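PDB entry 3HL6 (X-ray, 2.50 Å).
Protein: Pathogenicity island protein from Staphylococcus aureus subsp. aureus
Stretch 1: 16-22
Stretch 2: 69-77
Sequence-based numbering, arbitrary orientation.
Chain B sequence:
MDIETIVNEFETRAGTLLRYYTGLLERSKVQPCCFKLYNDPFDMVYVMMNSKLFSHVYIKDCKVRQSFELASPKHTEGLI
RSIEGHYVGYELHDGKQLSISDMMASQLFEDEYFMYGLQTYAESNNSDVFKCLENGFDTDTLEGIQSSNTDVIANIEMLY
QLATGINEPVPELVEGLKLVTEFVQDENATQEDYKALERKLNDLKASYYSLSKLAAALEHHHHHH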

# COMPACT_ATOMS: atom_id res chain seq x y z
N THR B 16 -7.33 3.31 -0.00
CA THR B 16 -8.02 4.52 -0.40
C THR B 16 -7.46 5.63 0.47
O THR B 16 -7.23 6.73 0.03
CB THR B 16 -9.58 4.44 -0.16
OG1 THR B 16 -10.17 3.39 -0.93
CG2 THR B 16 -10.27 5.75 -0.49
N LEU B 17 -7.24 5.32 1.74
CA LEU B 17 -6.64 6.29 2.67
C LEU B 17 -5.20 6.69 2.30
O LEU B 17 -4.85 7.86 2.41
CB LEU B 17 -6.65 5.74 4.08
CG LEU B 17 -8.00 5.76 4.79
CD1 LEU B 17 -7.90 4.96 6.08
CD2 LEU B 17 -8.43 7.22 5.06
N LEU B 18 -4.38 5.73 1.87
CA LEU B 18 -3.01 6.03 1.47
C LEU B 18 -3.04 6.96 0.27
O LEU B 18 -2.27 7.91 0.18
CB LEU B 18 -2.20 4.74 1.16
CG LEU B 18 -0.67 4.82 0.95
CD1 LEU B 18 -0.03 5.42 2.17
CD2 LEU B 18 0.00 3.45 0.64
N ARG B 19 -3.95 6.70 -0.66
CA ARG B 19 -4.01 7.52 -1.87
C ARG B 19 -4.46 8.96 -1.61
O ARG B 19 -4.00 9.91 -2.24
CB ARG B 19 -4.95 6.90 -2.90
CG ARG B 19 -4.88 7.67 -4.18
CD ARG B 19 -5.89 7.29 -5.17
NE ARG B 19 -5.82 8.21 -6.30
CZ ARG B 19 -6.76 9.09 -6.63
NH1 ARG B 19 -7.89 9.17 -5.92
NH2 ARG B 19 -6.57 9.89 -7.67
N TYR B 20 -5.41 9.13 -0.71
CA TYR B 20 -5.85 10.48 -0.45
C TYR B 20 -4.82 11.16 0.41
O TYR B 20 -4.59 12.34 0.26
CB TYR B 20 -7.30 10.51 0.11
CG TYR B 20 -8.28 10.39 -1.05
CD1 TYR B 20 -8.76 11.53 -1.70
CD2 TYR B 20 -8.67 9.15 -1.54
CE1 TYR B 20 -9.62 11.43 -2.79
CE2 TYR B 20 -9.54 9.03 -2.64
CZ TYR B 20 -10.01 10.19 -3.26
OH TYR B 20 -10.87 10.12 -4.36
N TYR B 21 -4.15 10.40 1.27
CA TYR B 21 -3.19 11.01 2.16
C TYR B 21 -2.09 11.70 1.38
O TYR B 21 -1.75 12.86 1.63
CB TYR B 21 -2.57 9.99 3.12
CG TYR B 21 -1.47 10.60 3.94
CD1 TYR B 21 -0.16 10.17 3.81
CD2 TYR B 21 -1.73 11.63 4.82
CE1 TYR B 21 0.84 10.71 4.54
CE2 TYR B 21 -0.73 12.19 5.55
CZ TYR B 21 0.57 11.70 5.40
OH TYR B 21 1.61 12.24 6.11
N THR B 22 -1.52 11.00 0.42
CA THR B 22 -0.56 11.64 -0.43
C THR B 22 -1.26 12.70 -1.27
O THR B 22 -0.78 13.81 -1.40
CB THR B 22 0.09 10.61 -1.33
OG1 THR B 22 -0.91 10.07 -2.20
CG2 THR B 22 0.71 9.51 -0.49
N GLU B 69 -3.37 9.46 15.30
CA GLU B 69 -2.56 9.55 14.11
C GLU B 69 -2.54 8.24 13.32
O GLU B 69 -2.13 7.20 13.84
CB GLU B 69 -1.13 9.92 14.51
CG GLU B 69 -0.14 9.83 13.35
CD GLU B 69 1.13 10.59 13.61
OE1 GLU B 69 2.19 10.21 13.03
OE2 GLU B 69 1.07 11.57 14.39
N LEU B 70 -2.92 8.31 12.05
CA LEU B 70 -2.81 7.16 11.15
C LEU B 70 -1.52 7.16 10.38
O LEU B 70 -1.02 6.09 10.01
CB LEU B 70 -3.93 7.17 10.12
CG LEU B 70 -5.30 6.67 10.55
CD1 LEU B 70 -6.10 6.39 9.27
CD2 LEU B 70 -5.21 5.43 11.43
N ALA B 71 -0.99 8.35 10.10
CA ALA B 71 0.10 8.51 9.15
C ALA B 71 0.83 9.85 9.31
O ALA B 71 0.21 10.89 9.56
CB ALA B 71 -0.39 8.33 7.74
N SER B 72 2.15 9.82 9.16
CA SER B 72 2.89 11.05 8.86
C SER B 72 3.74 10.83 7.63
O SER B 72 3.83 9.71 7.15
CB SER B 72 3.68 11.54 10.07
OG SER B 72 4.47 10.52 10.63
N PRO B 73 4.24 11.91 7.01
CA PRO B 73 5.03 11.84 5.78
C PRO B 73 6.09 10.73 5.78
O PRO B 73 6.27 10.06 4.75
CB PRO B 73 5.71 13.20 5.69
CG PRO B 73 4.85 14.13 6.39
CD PRO B 73 3.79 13.42 7.27
N LYS B 74 6.79 10.53 6.88
CA LYS B 74 7.90 9.57 6.89
C LYS B 74 7.43 8.26 7.51
O LYS B 74 8.21 7.33 7.71
CB LYS B 74 9.11 10.13 7.67
CG LYS B 74 9.76 11.35 7.02
CD LYS B 74 11.25 11.43 7.40
CE LYS B 74 11.88 10.00 7.43
NZ LYS B 74 12.76 9.77 8.66
N HIS B 75 6.14 8.22 7.82
CA HIS B 75 5.57 7.07 8.51
C HIS B 75 4.24 6.69 7.88
O HIS B 75 3.15 6.98 8.42
CB HIS B 75 5.46 7.32 10.02
CG HIS B 75 6.79 7.44 10.70
ND1 HIS B 75 7.64 6.36 10.89
CD2 HIS B 75 7.46 8.53 11.17
CE1 HIS B 75 8.75 6.78 11.47
NE2 HIS B 75 8.67 8.08 11.64
N THR B 76 4.34 6.07 6.71
CA THR B 76 3.18 5.51 6.05
C THR B 76 3.14 4.00 6.22
O THR B 76 2.16 3.36 5.85
CB THR B 76 3.18 5.84 4.56
OG1 THR B 76 4.52 5.80 4.07
CG2 THR B 76 2.58 7.25 4.33
N GLU B 77 4.20 3.41 6.78
CA GLU B 77 4.27 1.97 6.89
C GLU B 77 3.10 1.37 7.68
O GLU B 77 2.72 0.24 7.41
CB GLU B 77 5.59 1.55 7.50
CG GLU B 77 5.70 1.87 8.97
CD GLU B 77 6.19 3.28 9.18
OE1 GLU B 77 6.33 4.02 8.17
OE2 GLU B 77 6.45 3.66 10.34

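This is a small, apolar contact in which one face of a helix, led by the ring of Tyr21, packs against the end of a strand and the turn that follows it, with no hydrogen bond crossing between the two stretches. The residues that touch are at least 50 apart in sequence, and the two pieces bury 273 Å² between them, so side-chain packing does the joining here. Leu17, Leu18, Tyr21, Leu70, Ala71 and Thr76 are all buried.

The helix presents Leu17, Leu18 and Tyr21, a spacing of one and then three residues that keeps all three within reach of the same partner. Its backbone takes care of its own polar groups: Tyr21 N donates to Leu17 O at 2.9 Å, and Thr22 N to Leu18 O at 3.2 Å. Thr16, Arg19 and Tyr20 lie out of reach of the second stretch.

Tyr21 covers the most ground. Its CA-to-CB bond points toward the other stretch, and with chi1 at t the ring extends across Ala71 and reaches the start of the turn. Ala71 CB sits over one face of the ring, 4.2 Å from the Tyr21 ring centroid and only 10° off the normal, a CH-pi contact of nearly ideal alignment. A methyl suits this place because it meets the flat aromatic surface squarely; the CA atoms of Tyr21 and Ala71 are 8.1 Å apart. Thr76 approaches the same ring obliquely, its CG2 3.9 Å from Tyr21 CE1.

At the far end of the ring, Pro73 meets the edge. Tyr21 CZ lies 4.1 Å from Pro73 CD, a reasonable apolar distance, but the hydroxyl beyond it is crowded: Tyr21 OH to Pro73 CD is 2.7 Å, a clash in the model that should carry no weight. Nor is the 2.8 Å between Tyr21 OH and Pro73 N a hydrogen bond, because the proline nitrogen has no hydrogen to share. The hydroxyl is satisfied elsewhere in the structure.

Two aliphatic contacts extend the interface along the helix. Leu17 and Leu70 point toward each other's stretches and meet through their methyls, CD1 of Leu17 to CD1 of Leu70 at 3.9 Å; these long side chains bridge a CA separation of 9.3 Å. Leu18 starts out sideways, but its end comes nearer, placing Leu18 CD1 3.9 Å from Thr76 CG2. Thr76 thus offers one methyl to both Leu18 and Tyr21, a useful economy for a beta-branched residue whose CA-to-CB bond points toward the helix.

The second stretch holds its shape by a type I turn from Ser72 to His75, closed by His75 N to Ser72 O at 2.8 Å and Ser72 N to His75 O at 3.1 Å. The turn brings Thr76 back to the helix, while Lys74 and His75 point away and remain exposed. There His75 ND1 donates to Glu77 OE2 at 3.0 Å. The rule is simple: methyls and an aromatic face make the joint, while backbone hydrogen bonds shape each partner.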